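Local coordinates for protein transmembrane oligosaccharyl transferase, putative (Archaeoglobus fulgidus, PDB 3VGP) that forms the C-terminal globular domain of a putative membrane oligosaccharyl transferase of the AglB family, built from helices packed around a small mixed beta sheet, at residues 34-39 against 84-89; 68-73 against 125-130; 80-85 against 159-164; 89-94 against 135-140. The protein carries 1 engineered substitution. All blocks are in the same frame, centred on the assembly; numbering follows the deposited sequence.

Contact 1: residues 34-39 against 84-89; sequences SVMSWW and RGVRYV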
loop_
_atom_site.group_PDB
_atom_site.type_symbol
_atom_site.label_atom_id
_atom_site.label_comp_id
_atom_site.label_asym_id
_atom_site.label_seq_id
_atom_site.Cartn_x
_atom_site.Cartn_y
_atom_site.Cartn_z
ATOM N N SER A 34 -1.667 -1.182 11.094
ATOM C CA SER A 34 -2.957 -0.935 10.463
ATOM C C SER A 34 -2.993 -0.462 9.024
ATOM O O SER A 34 -3.957 -0.734 8.310
ATOM C CB SER A 34 -3.739 0.075 11.304
ATOM O OG SER A 34 -3.940 -0.410 12.617
ATOM N N VAL A 35 -1.960 0.253 8.603
ATOM C CA VAL A 35 -1.941 0.797 7.255
ATOM C C VAL A 35 -0.799 0.280 6.400
ATOM O O VAL A 35 0.358 0.301 6.815
ATOM C CB VAL A 35 -1.854 2.340 7.303
ATOM C CG1 VAL A 35 -1.854 2.913 5.883
ATOM C CG2 VAL A 35 -3.010 2.900 8.124
HETATM N N MSE A 36 -1.137 -0.202 5.210
HETATM C CA MSE A 36 -0.124 -0.673 4.281
HETATM C C MSE A 36 -0.022 0.309 3.129
HETATM O O MSE A 36 -0.986 0.513 2.388
HETATM C CB MSE A 36 -0.466 -2.043 3.722
HETATM C CG MSE A 36 0.517 -2.458 2.652
HETATM SE SE MSE A 36 0.111 -4.179 1.990
HETATM C CE MSE A 36 0.854 -5.206 3.417
ATOM N N SER A 37 1.150 0.913 2.977
ATOM C CA SER A 37 1.366 1.883 1.913
ATOM C C SER A 37 2.838 1.859 1.527
ATOM O O SER A 37 3.651 1.226 2.207
ATOM C CB SER A 37 0.976 3.281 2.405
ATOM O OG SER A 37 0.953 4.221 1.343
ATOM N N TRP A 38 3.173 2.540 0.435
ATOM C CA TRP A 38 4.549 2.608 -0.031
ATOM C C TRP A 38 5.144 3.875 0.555
ATOM O O TRP A 38 4.842 4.983 0.113
ATOM C CB TRP A 38 4.609 2.663 -1.555
ATOM C CG TRP A 38 6.008 2.567 -2.082
ATOM C CD1 TRP A 38 6.690 3.522 -2.786
ATOM C CD2 TRP A 38 6.899 1.458 -1.944
ATOM N NE1 TRP A 38 7.950 3.075 -3.093
ATOM C CE2 TRP A 38 8.106 1.810 -2.591
ATOM C CE3 TRP A 38 6.797 0.201 -1.339
ATOM C CZ2 TRP A 38 9.204 0.949 -2.645
ATOM C CZ3 TRP A 38 7.890 -0.657 -1.395
ATOM C CH2 TRP A 38 9.076 -0.277 -2.043
ATOM N N TRP A 39 5.999 3.696 1.553
ATOM C CA TRP A 39 6.609 4.816 2.243
ATOM C C TRP A 39 8.011 5.200 1.827
ATOM O O TRP A 39 8.796 4.371 1.373
ATOM C CB TRP A 39 6.669 4.546 3.748
ATOM C CG TRP A 39 5.363 4.553 4.451
ATOM C CD1 TRP A 39 4.535 3.490 4.662
ATOM C CD2 TRP A 39 4.735 5.683 5.062
ATOM N NE1 TRP A 39 3.427 3.889 5.370
ATOM C CE2 TRP A 39 3.526 5.231 5.628
ATOM C CE3 TRP A 39 5.080 7.037 5.186
ATOM C CZ2 TRP A 39 2.654 6.085 6.311
ATOM C CZ3 TRP A 39 4.212 7.887 5.865
ATOM C CH2 TRP A 39 3.015 7.406 6.418
ATOM N N ARG A 84 -0.418 -9.346 8.704
ATOM C CA ARG A 84 -0.097 -8.139 9.453
ATOM C C ARG A 84 -1.296 -7.494 10.137
ATOM O O ARG A 84 -1.127 -6.569 10.928
ATOM C CB ARG A 84 0.569 -7.104 8.540
ATOM C CG ARG A 84 1.791 -7.610 7.797
ATOM C CD ARG A 84 2.885 -8.096 8.736
ATOM N NE ARG A 84 4.059 -8.496 7.964
ATOM C CZ ARG A 84 5.082 -9.192 8.442
ATOM N NH1 ARG A 84 5.096 -9.581 9.712
ATOM N NH2 ARG A 84 6.093 -9.509 7.640
ATOM N N GLY A 85 -2.501 -7.970 9.825
ATOM C CA GLY A 85 -3.698 -7.409 10.431
ATOM C C GLY A 85 -4.058 -6.023 9.918
ATOM O O GLY A 85 -4.779 -5.266 10.573
ATOM N N VAL A 86 -3.558 -5.696 8.734
ATOM C CA VAL A 86 -3.810 -4.407 8.102
ATOM C C VAL A 86 -5.293 -4.173 7.847
ATOM O O VAL A 86 -6.005 -5.078 7.416
ATOM C CB VAL A 86 -3.046 -4.314 6.755
ATOM C CG1 VAL A 86 -3.625 -3.210 5.886
ATOM C CG2 VAL A 86 -1.570 -4.059 7.024
ATOM N N ARG A 87 -5.752 -2.956 8.130
ATOM C CA ARG A 87 -7.147 -2.592 7.898
ATOM C C ARG A 87 -7.258 -1.786 6.613
ATOM O O ARG A 87 -8.232 -1.916 5.869
ATOM C CB ARG A 87 -7.694 -1.751 9.050
ATOM C CG ARG A 87 -9.107 -1.253 8.792
ATOM C CD ARG A 87 -9.666 -0.484 9.975
ATOM N NE ARG A 87 -11.033 -0.039 9.718
ATOM C CZ ARG A 87 -11.747 0.702 10.556
ATOM N NH1 ARG A 87 -12.980 1.062 10.232
ATOM N NH2 ARG A 87 -11.227 1.083 11.719
ATOM N N TYR A 88 -6.249 -0.957 6.358
ATOM C CA TYR A 88 -6.239 -0.117 5.168
ATOM C C TYR A 88 -5.031 -0.308 4.270
ATOM O O TYR A 88 -3.905 -0.500 4.735
ATOM C CB TYR A 88 -6.293 1.360 5.562
ATOM C CG TYR A 88 -7.546 1.770 6.303
ATOM C CD1 TYR A 88 -8.798 1.649 5.707
ATOM C CD2 TYR A 88 -7.474 2.291 7.592
ATOM C CE1 TYR A 88 -9.955 2.042 6.380
ATOM C CE2 TYR A 88 -8.627 2.685 8.277
ATOM C CZ TYR A 88 -9.861 2.556 7.661
ATOM O OH TYR A 88 -11.009 2.937 8.322
ATOM N N VAL A 89 -5.291 -0.248 2.968
ATOM C CA VAL A 89 -4.254 -0.330 1.950
ATOM C C VAL A 89 -4.434 0.969 1.165
ATOM O O VAL A 89 -5.550 1.316 0.780
ATOM C CB VAL A 89 -4.461 -1.532 1.004
ATOM C CG1 VAL A 89 -3.452 -1.467 -0.129
ATOM C CG2 VAL A 89 -4.282 -2.836 1.774
#

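Contact 2: residues 68-73 against 125-130; sequences FFTAKS and LNFFNH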
loop_
_atom_site.group_PDB
_atom_site.type_symbol
_atom_site.label_atom_id
_atom_site.label_comp_id
_atom_site.label_asym_id
_atom_site.label_seq_id
_atom_site.Cartn_x
_atom_site.Cartn_y
_atom_site.Cartn_z
ATOM N N PHE A 68 2.965 -7.348 -1.736
ATOM C CA PHE A 68 1.518 -7.212 -1.825
ATOM C C PHE A 68 1.113 -6.575 -3.150
ATOM O O PHE A 68 0.282 -7.115 -3.879
ATOM C CB PHE A 68 1.014 -6.351 -0.661
ATOM C CG PHE A 68 -0.456 -6.034 -0.722
ATOM C CD1 PHE A 68 -1.386 -6.842 -0.082
ATOM C CD2 PHE A 68 -0.906 -4.921 -1.421
ATOM C CE1 PHE A 68 -2.742 -6.545 -0.137
ATOM C CE2 PHE A 68 -2.261 -4.616 -1.484
ATOM C CZ PHE A 68 -3.180 -5.432 -0.838
ATOM N N PHE A 69 1.711 -5.430 -3.464
ATOM C CA PHE A 69 1.374 -4.721 -4.689
ATOM C C PHE A 69 1.716 -5.479 -5.966
ATOM O O PHE A 69 0.955 -5.426 -6.932
ATOM C CB PHE A 69 2.031 -3.333 -4.704
ATOM C CG PHE A 69 1.389 -2.344 -3.753
ATOM C CD1 PHE A 69 -0.004 -2.248 -3.661
ATOM C CD2 PHE A 69 2.171 -1.498 -2.969
ATOM C CE1 PHE A 69 -0.604 -1.322 -2.801
ATOM C CE2 PHE A 69 1.585 -0.567 -2.108
ATOM C CZ PHE A 69 0.195 -0.478 -2.023
ATOM N N THR A 70 2.835 -6.199 -5.967
ATOM C CA THR A 70 3.244 -6.946 -7.156
ATOM C C THR A 70 2.620 -8.334 -7.288
ATOM O O THR A 70 2.864 -9.035 -8.276
ATOM C CB THR A 70 4.788 -7.079 -7.231
ATOM O OG1 THR A 70 5.281 -7.732 -6.054
ATOM C CG2 THR A 70 5.424 -5.709 -7.338
ATOM N N ALA A 71 1.812 -8.736 -6.311
ATOM C CA ALA A 71 1.166 -10.043 -6.373
ATOM C C ALA A 71 0.272 -10.119 -7.606
ATOM O O ALA A 71 -0.373 -9.138 -7.974
ATOM C CB ALA A 71 0.339 -10.287 -5.115
ATOM N N LYS A 72 0.244 -11.285 -8.246
ATOM C CA LYS A 72 -0.583 -11.487 -9.431
ATOM C C LYS A 72 -1.956 -12.038 -9.054
ATOM O O LYS A 72 -2.916 -11.903 -9.814
ATOM C CB LYS A 72 0.111 -12.446 -10.401
ATOM C CG LYS A 72 1.361 -11.868 -11.058
ATOM C CD LYS A 72 1.008 -10.705 -11.978
ATOM C CE LYS A 72 2.245 -10.086 -12.618
ATOM N NZ LYS A 72 2.996 -11.060 -13.465
ATOM N N SER A 73 -2.045 -12.661 -7.884
ATOM C CA SER A 73 -3.309 -13.223 -7.420
ATOM C C SER A 73 -3.742 -12.566 -6.117
ATOM O O SER A 73 -2.923 -12.309 -5.236
ATOM C CB SER A 73 -3.185 -14.736 -7.209
ATOM O OG SER A 73 -2.467 -15.040 -6.026
ATOM N N LEU A 125 5.080 -2.387 -18.064
ATOM C CA LEU A 125 3.678 -1.997 -18.126
ATOM C C LEU A 125 2.798 -3.238 -18.120
ATOM O O LEU A 125 1.795 -3.299 -17.410
ATOM C CB LEU A 125 3.405 -1.173 -19.391
ATOM C CG LEU A 125 1.934 -0.812 -19.633
ATOM C CD1 LEU A 125 1.353 -0.142 -18.396
ATOM C CD2 LEU A 125 1.815 0.096 -20.853
ATOM N N ASN A 126 3.183 -4.236 -18.908
ATOM C CA ASN A 126 2.422 -5.472 -18.977
ATOM C C ASN A 126 2.415 -6.167 -17.612
ATOM O O ASN A 126 1.389 -6.695 -17.181
ATOM C CB ASN A 126 3.014 -6.394 -20.045
ATOM C CG ASN A 126 2.187 -7.640 -20.252
ATOM O OD1 ASN A 126 0.985 -7.561 -20.509
ATOM N ND2 ASN A 126 2.824 -8.800 -20.143
ATOM N N PHE A 127 3.559 -6.161 -16.934
ATOM C CA PHE A 127 3.660 -6.777 -15.615
ATOM C C PHE A 127 2.686 -6.050 -14.694
ATOM O O PHE A 127 1.856 -6.670 -14.033
ATOM C CB PHE A 127 5.079 -6.631 -15.052
ATOM C CG PHE A 127 5.288 -7.334 -13.738
ATOM C CD1 PHE A 127 5.660 -8.675 -13.701
ATOM C CD2 PHE A 127 5.094 -6.661 -12.535
ATOM C CE1 PHE A 127 5.836 -9.336 -12.486
ATOM C CE2 PHE A 127 5.266 -7.311 -11.314
ATOM C CZ PHE A 127 5.638 -8.652 -11.290
ATOM N N PHE A 128 2.799 -4.727 -14.661
ATOM C CA PHE A 128 1.933 -3.904 -13.822
ATOM C C PHE A 128 0.446 -4.198 -14.037
ATOM O O PHE A 128 -0.311 -4.342 -13.079
ATOM C CB PHE A 128 2.186 -2.417 -14.093
ATOM C CG PHE A 128 1.244 -1.510 -13.363
ATOM C CD1 PHE A 128 1.416 -1.255 -12.006
ATOM C CD2 PHE A 128 0.134 -0.973 -14.009
ATOM C CE1 PHE A 128 0.499 -0.488 -11.305
ATOM C CE2 PHE A 128 -0.792 -0.204 -13.310
ATOM C CZ PHE A 128 -0.607 0.035 -11.954
ATOM N N ASN A 129 0.025 -4.298 -15.295
ATOM C CA ASN A 129 -1.384 -4.546 -15.583
ATOM C C ASN A 129 -1.956 -5.862 -15.059
ATOM O O ASN A 129 -3.177 -6.022 -15.004
ATOM C CB ASN A 129 -1.651 -4.439 -17.086
ATOM C CG ASN A 129 -1.437 -3.033 -17.617
ATOM O OD1 ASN A 129 -1.565 -2.049 -16.885
ATOM N ND2 ASN A 129 -1.128 -2.930 -18.902
ATOM N N HIS A 130 -1.099 -6.802 -14.674
ATOM C CA HIS A 130 -1.594 -8.072 -14.149
ATOM C C HIS A 130 -1.479 -8.176 -12.633
ATOM O O HIS A 130 -1.746 -9.232 -12.061
ATOM C CB HIS A 130 -0.852 -9.252 -14.784
ATOM C CG HIS A 130 -1.151 -9.442 -16.239
ATOM N ND1 HIS A 130 -0.598 -8.652 -17.223
ATOM C CD2 HIS A 130 -1.951 -10.331 -16.875
ATOM C CE1 HIS A 130 -1.043 -9.045 -18.403
ATOM N NE2 HIS A 130 -1.865 -10.061 -18.221
HETATM O O HOH W 1 -2.843 -11.464 -13.047
#

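Contact 3: residues 80-85 against 159-164; sequences IAKKRG and FEVVGS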
loop_
_atom_site.group_PDB
_atom_site.type_symbol
_atom_site.label_atom_id
_atom_site.label_comp_id
_atom_site.label_asym_id
_atom_site.label_seq_id
_atom_site.Cartn_x
_atom_site.Cartn_y
_atom_site.Cartn_z
ATOM N N ILE A 80 -0.817 -11.639 2.831
ATOM C CA ILE A 80 0.103 -10.689 3.446
ATOM C C ILE A 80 -0.654 -9.724 4.357
ATOM O O ILE A 80 -0.273 -9.507 5.511
ATOM C CB ILE A 80 0.861 -9.889 2.362
ATOM C CG1 ILE A 80 1.672 -10.857 1.497
ATOM C CG2 ILE A 80 1.779 -8.857 3.015
ATOM C CD1 ILE A 80 2.304 -10.218 0.282
ATOM N N ALA A 81 -1.741 -9.160 3.842
ATOM C CA ALA A 81 -2.544 -8.225 4.615
ATOM C C ALA A 81 -3.112 -8.873 5.880
ATOM O O ALA A 81 -3.128 -8.258 6.947
ATOM C CB ALA A 81 -3.675 -7.675 3.748
ATOM N N LYS A 82 -3.579 -10.114 5.764
ATOM C CA LYS A 82 -4.142 -10.814 6.915
ATOM C C LYS A 82 -3.073 -11.048 7.974
ATOM O O LYS A 82 -3.311 -10.851 9.165
ATOM C CB LYS A 82 -4.742 -12.160 6.494
ATOM C CG LYS A 82 -5.939 -12.061 5.561
ATOM C CD LYS A 82 -7.100 -11.297 6.184
ATOM C CE LYS A 82 -8.321 -11.324 5.273
ATOM N NZ LYS A 82 -9.440 -10.486 5.782
ATOM N N LYS A 83 -1.893 -11.465 7.529
ATOM C CA LYS A 83 -0.783 -11.734 8.430
ATOM C C LYS A 83 -0.454 -10.531 9.305
ATOM O O LYS A 83 -0.246 -10.669 10.509
ATOM C CB LYS A 83 0.455 -12.139 7.626
ATOM C CG LYS A 83 1.679 -12.456 8.475
ATOM C CD LYS A 83 2.876 -12.812 7.604
ATOM C CE LYS A 83 2.567 -13.997 6.699
ATOM N NZ LYS A 83 3.730 -14.378 5.848
ATOM N N ARG A 84 -0.418 -9.346 8.704
ATOM C CA ARG A 84 -0.097 -8.139 9.453
ATOM C C ARG A 84 -1.296 -7.494 10.137
ATOM O O ARG A 84 -1.127 -6.569 10.928
ATOM C CB ARG A 84 0.569 -7.104 8.540
ATOM C CG ARG A 84 1.791 -7.610 7.797
ATOM C CD ARG A 84 2.885 -8.096 8.736
ATOM N NE ARG A 84 4.059 -8.496 7.964
ATOM C CZ ARG A 84 5.082 -9.192 8.442
ATOM N NH1 ARG A 84 5.096 -9.581 9.712
ATOM N NH2 ARG A 84 6.093 -9.509 7.640
ATOM N N GLY A 85 -2.501 -7.970 9.825
ATOM C CA GLY A 85 -3.698 -7.409 10.431
ATOM C C GLY A 85 -4.058 -6.023 9.918
ATOM O O GLY A 85 -4.779 -5.266 10.573
ATOM N N PHE A 159 -8.301 1.824 0.567
ATOM C CA PHE A 159 -9.073 0.593 0.460
ATOM C C PHE A 159 -9.136 -0.072 1.825
ATOM O O PHE A 159 -8.147 -0.095 2.554
ATOM C CB PHE A 159 -8.401 -0.366 -0.524
ATOM C CG PHE A 159 -8.353 0.145 -1.938
ATOM C CD1 PHE A 159 -9.376 -0.148 -2.831
ATOM C CD2 PHE A 159 -7.287 0.927 -2.370
ATOM C CE1 PHE A 159 -9.340 0.324 -4.135
ATOM C CE2 PHE A 159 -7.240 1.409 -3.673
ATOM C CZ PHE A 159 -8.266 1.108 -4.558
ATOM N N GLU A 160 -10.300 -0.601 2.177
ATOM C CA GLU A 160 -10.430 -1.293 3.448
ATOM C C GLU A 160 -10.397 -2.786 3.166
ATOM O O GLU A 160 -10.982 -3.263 2.190
ATOM C CB GLU A 160 -11.743 -0.912 4.141
ATOM C CG GLU A 160 -11.935 -1.569 5.503
ATOM C CD GLU A 160 -13.068 -0.941 6.298
ATOM O OE1 GLU A 160 -14.140 -0.692 5.708
ATOM O OE2 GLU A 160 -12.890 -0.703 7.513
ATOM N N VAL A 161 -9.683 -3.522 4.005
ATOM C CA VAL A 161 -9.598 -4.964 3.853
ATOM C C VAL A 161 -10.899 -5.557 4.388
ATOM O O VAL A 161 -11.270 -5.319 5.536
ATOM C CB VAL A 161 -8.411 -5.524 4.652
ATOM C CG1 VAL A 161 -8.347 -7.034 4.504
ATOM C CG2 VAL A 161 -7.128 -4.888 4.158
ATOM N N VAL A 162 -11.590 -6.320 3.550
ATOM C CA VAL A 162 -12.854 -6.933 3.938
ATOM C C VAL A 162 -12.603 -8.149 4.816
ATOM O O VAL A 162 -12.014 -9.133 4.372
ATOM C CB VAL A 162 -13.659 -7.368 2.696
ATOM C CG1 VAL A 162 -14.989 -7.969 3.115
ATOM C CG2 VAL A 162 -13.881 -6.177 1.784
ATOM N N GLY A 163 -13.049 -8.071 6.065
ATOM C CA GLY A 163 -12.862 -9.180 6.980
ATOM C C GLY A 163 -11.687 -8.991 7.916
ATOM O O GLY A 163 -11.266 -9.935 8.580
ATOM N N SER A 164 -11.154 -7.773 7.982
ATOM C CA SER A 164 -10.026 -7.494 8.859
ATOM C C SER A 164 -10.481 -7.263 10.298
ATOM O O SER A 164 -9.608 -7.008 11.153
ATOM C CB SER A 164 -9.251 -6.274 8.357
ATOM O OG SER A 164 -10.089 -5.140 8.253
ATOM O OXT SER A 164 -11.700 -7.347 10.555
HETATM O O HOH W 2 -7.035 -7.174 11.366
#

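Contact 4: residues 89-94 against 135-140; sequences VVTADE and RLHMEN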
loop_
_atom_site.group_PDB
_atom_site.type_symbol
_atom_site.label_atom_id
_atom_site.label_comp_id
_atom_site.label_asym_id
_atom_site.label_seq_id
_atom_site.Cartn_x
_atom_site.Cartn_y
_atom_site.Cartn_z
ATOM N N VAL A 89 -5.291 -0.248 2.968
ATOM C CA VAL A 89 -4.254 -0.330 1.950
ATOM C C VAL A 89 -4.434 0.969 1.165
ATOM O O VAL A 89 -5.550 1.316 0.780
ATOM C CB VAL A 89 -4.461 -1.532 1.004
ATOM C CG1 VAL A 89 -3.452 -1.467 -0.129
ATOM C CG2 VAL A 89 -4.282 -2.836 1.774
ATOM N N VAL A 90 -3.345 1.686 0.924
ATOM C CA VAL A 90 -3.443 2.962 0.226
ATOM C C VAL A 90 -2.621 2.995 -1.053
ATOM O O VAL A 90 -1.465 2.580 -1.063
ATOM C CB VAL A 90 -2.972 4.115 1.137
ATOM C CG1 VAL A 90 -3.269 5.458 0.483
ATOM C CG2 VAL A 90 -3.656 4.013 2.491
ATOM N N THR A 91 -3.228 3.498 -2.125
ATOM C CA THR A 91 -2.552 3.605 -3.415
ATOM C C THR A 91 -2.585 5.060 -3.882
ATOM O O THR A 91 -3.231 5.903 -3.264
ATOM C CB THR A 91 -3.220 2.712 -4.497
ATOM O OG1 THR A 91 -4.553 3.172 -4.762
ATOM C CG2 THR A 91 -3.278 1.257 -4.022
ATOM N N ALA A 92 -1.866 5.350 -4.962
ATOM C CA ALA A 92 -1.818 6.698 -5.528
ATOM C C ALA A 92 -1.245 6.572 -6.932
ATOM O O ALA A 92 -0.607 5.569 -7.254
ATOM C CB ALA A 92 -0.933 7.606 -4.677
ATOM N N ASP A 93 -1.456 7.578 -7.774
ATOM C CA ASP A 93 -0.943 7.492 -9.141
ATOM C C ASP A 93 0.558 7.237 -9.173
ATOM O O ASP A 93 1.047 6.488 -10.024
ATOM C CB ASP A 93 -1.229 8.779 -9.929
ATOM C CG ASP A 93 -2.691 8.938 -10.294
ATOM O OD1 ASP A 93 -3.434 7.935 -10.267
ATOM O OD2 ASP A 93 -3.094 10.076 -10.632
ATOM N N GLU A 94 1.282 7.847 -8.241
ATOM C CA GLU A 94 2.740 7.715 -8.189
ATOM C C GLU A 94 3.304 6.296 -8.159
ATOM O O GLU A 94 4.411 6.071 -8.640
ATOM C CB GLU A 94 3.310 8.498 -6.999
ATOM C CG GLU A 94 2.878 7.973 -5.634
ATOM C CD GLU A 94 3.615 8.642 -4.485
ATOM O OE1 GLU A 94 3.346 8.285 -3.317
ATOM O OE2 GLU A 94 4.467 9.520 -4.751
ATOM N N ARG A 135 -5.521 -3.910 -10.170
ATOM C CA ARG A 135 -6.914 -4.153 -9.823
ATOM C C ARG A 135 -7.421 -3.233 -8.724
ATOM O O ARG A 135 -8.621 -2.994 -8.618
ATOM C CB ARG A 135 -7.112 -5.619 -9.447
ATOM C CG ARG A 135 -7.385 -6.495 -10.664
ATOM C CD ARG A 135 -7.169 -7.952 -10.353
ATOM N NE ARG A 135 -5.750 -8.284 -10.357
ATOM C CZ ARG A 135 -5.257 -9.449 -9.956
ATOM N NH1 ARG A 135 -6.071 -10.398 -9.512
ATOM N NH2 ARG A 135 -3.952 -9.664 -10.004
ATOM N N LEU A 136 -6.511 -2.717 -7.904
ATOM C CA LEU A 136 -6.913 -1.786 -6.858
ATOM C C LEU A 136 -7.078 -0.388 -7.449
ATOM O O LEU A 136 -8.189 0.133 -7.565
ATOM C CB LEU A 136 -5.866 -1.728 -5.732
ATOM C CG LEU A 136 -5.769 -2.927 -4.786
ATOM C CD1 LEU A 136 -4.503 -2.845 -3.954
ATOM C CD2 LEU A 136 -6.991 -2.939 -3.882
ATOM N N HIS A 137 -5.961 0.205 -7.851
ATOM C CA HIS A 137 -5.960 1.566 -8.364
ATOM C C HIS A 137 -6.631 1.828 -9.710
ATOM O O HIS A 137 -7.327 2.833 -9.864
ATOM C CB HIS A 137 -4.524 2.085 -8.422
ATOM C CG HIS A 137 -4.421 3.575 -8.397
ATOM N ND1 HIS A 137 -4.555 4.309 -7.237
ATOM C CD2 HIS A 137 -4.209 4.473 -9.388
ATOM C CE1 HIS A 137 -4.427 5.594 -7.516
ATOM N NE2 HIS A 137 -4.217 5.720 -8.814
HETATM N N MSE A 138 -6.415 0.951 -10.683
HETATM C CA MSE A 138 -6.999 1.153 -12.009
HETATM C C MSE A 138 -8.465 0.756 -12.110
HETATM O O MSE A 138 -9.199 1.318 -12.920
HETATM C CB MSE A 138 -6.216 0.380 -13.077
HETATM C CG MSE A 138 -4.710 0.564 -13.051
HETATM SE SE MSE A 138 -4.094 2.357 -12.787
HETATM C CE MSE A 138 -3.097 2.018 -11.200
ATOM N N GLU A 139 -8.897 -0.202 -11.291
ATOM C CA GLU A 139 -10.284 -0.665 -11.341
ATOM C C GLU A 139 -11.066 -0.433 -10.054
ATOM O O GLU A 139 -12.172 -0.943 -9.911
ATOM C CB GLU A 139 -10.333 -2.161 -11.663
ATOM C CG GLU A 139 -9.555 -2.577 -12.891
ATOM C CD GLU A 139 -9.807 -4.023 -13.273
ATOM O OE1 GLU A 139 -9.953 -4.869 -12.364
ATOM O OE2 GLU A 139 -9.849 -4.317 -14.488
ATOM N N ASN A 140 -10.492 0.332 -9.128
ATOM C CA ASN A 140 -11.136 0.617 -7.847
ATOM C C ASN A 140 -11.617 -0.634 -7.109
ATOM O O ASN A 140 -12.640 -0.611 -6.428
ATOM C CB ASN A 140 -12.304 1.598 -8.035
ATOM C CG ASN A 140 -11.837 3.010 -8.337
ATOM O OD1 ASN A 140 -10.734 3.405 -7.960
ATOM N ND2 ASN A 140 -12.684 3.785 -9.003
#

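Contact 1: residues 34-39 against 84-89
Val86 holds CG1 anti to its backbone N (chi1 162°), which brings CG1 3.5 Å from Ser34 O and 4.0 Å from Met36 CB. Met36, a selenomethionine, also holds CG anti to its N (chi1 174°), sending its chain on toward Phe68 of helix 58-69. Val89 sends CG2 to the same side, 4.4 Å from Met36 CB, where Phe68 covers both residues. On the reverse face Val35 CG2 stands 4.4 Å from Tyr88 CB. The Tyr88 ring has Arg87 CG over its centre and bonds through OH to Ser18 of helix 6-20, while the extended Arg87 reaches a salt bridge with Glu160. The backbones pair strand 35-36, an edge of the sheet, with strand 88-91: Met36 N donates to Tyr88 O at 2.8 Å and 170°, nearly along the C=O axis. Ser34 O takes two donors, Tyr88 N at 3.0 Å near the axis and Arg87 N at 2.9 Å on an in-plane lone pair; the Arg87 backbone is close to helical rather than extended, consistent with two successive N-H groups turning to one carbonyl. The chemistry is that of a core pairing: peptide groups satisfy one another across the strands, while mostly aliphatic groups pack on both faces.

Contact 2: residues 68-73 against 125-130
The carbonyl O of Asn126 accepts a bond of 2.8 Å from His130 ND1, in the imidazole plane, which fixes the ring's rotation and places a proton on ND1. Phe127 follows with CG anti to the backbone N (chi1 -176°), so its ring crosses to residues 68-73. There Lys72 CE sits 3.8 Å from the Phe127 ring centroid and 18° off the normal, a CH-pi contact reached by bending at chi2 and chi4. Off another corner of the ring, Phe127 CE2 is 4.1 Å from Thr70 CB. His130 closes the segment with its O only 3.1 Å from Lys72 CD, a tight approach, and its CB 3.7 Å from the same carbon. A water donates to both Lys72 O, at 3.3 Å, and His130 O, at 2.7 Å. Arg135 NH2 bonds Lys72 O as well. The contact joins the link between helices 58-69 and 74-84 to the end of helix 121-129, with Phe105 and Met109 of helix 105-111 against Phe127, and Phe69 reaching back to strand 88-91.

Contact 3: residues 80-85 against 159-164
Helix 74-84 lies against the mixed sheet of this alpha/beta domain, beside the end of strand 156-161, and finishes in a Schellman motif. Ala81 points its CB at the strand, reaching Val161 CG2 at 4.5 Å, the loose apolar part of the contact. Lys82, next along, carries most of the rest. Its chain bends at chi2 (-60°) and then runs extended, which brings the ammonium over the type II turn from Val161 to Ser164. Lys82 NZ makes a weak hydrogen bond of 3.2 Å to Val162 O and stands 3.4 Å from Gly163 O; the nearby carbonyl oxygens would be expected to favour the charged amine. Gly163, at phi 99°, has the positive phi of the third position of such a turn, as suits glycine, with Lys82 NZ close by. The turn is braced from within by Ser164 OG, which donates to Val161 O at 3.0 Å from above the carbonyl plane. Gly85 ends the helix at phi 72°, its N bonded back to Lys82 O at 3.1 Å, and Val86 N also bonds back, to Ala81 O. Beyond it a single water spans to the C-terminal carboxylate, donating to Gly85 O at 3.1 Å and to Ser164 O at 2.6 Å.

Contact 4: residues 89-94 against 135-140
Strand 88-91 passes the last turn of helix 132-138, widened to pi type, and the nearest alpha carbons, Thr91 CA and His137 CA, are 6.3 Å apart. His137 has CG anti to the backbone N (chi1 -157°), so its ring lies along the strand and both nitrogens find partners at the edge. His137 ND1 shares a hydrogen bond of 2.7 Å with Thr91 OG1. His137 NE2 donates to Asp93 OD1 at 2.8 Å, on that oxygen's anti lone pair, the ring and carboxylate planes 85° apart. This His-carboxylate bond ties the helix to the 3-10 turn that follows the strand in the alpha/beta fold; the nearby negative charge would tend to favour the doubly protonated, cationic imidazole. Ala92 C fits 3.4 Å from His137 CE1, and Ala92 O lies over one ring face. Asp93 N also bonds the carboxylate oxygen OD2 of Asp155. Leu136 CD1 lies 4.2 Å from Val89 CG1, the chains crossing at about a right angle, and 4.3 Å from Thr91 CG2.

In the fold
From the N terminus, contact 1 closes first: 34-39 meets 84-89 across a loop of 44 residues that is mostly helix. Contact 2 opens within that loop, at 68-73, and closes at 125-130, so it crosses contact 1. Contact 3 starts at 80-85, where contact 1 ends, sharing Arg84 and Gly85 with it; it crosses contact 2 and closes at the C terminus. Contact 4 follows contact 1 in series, sharing Val89, crosses contact 2 and lies within the span of contact 3. Contacts 1, 3 and 4 reach the mixed sheet around strand 88-91, whereas contact 2 joins the end of helix 121-129 to the link after helix 58-69. Phe68 touches Met36; Arg135 joins contacts 2 and 4.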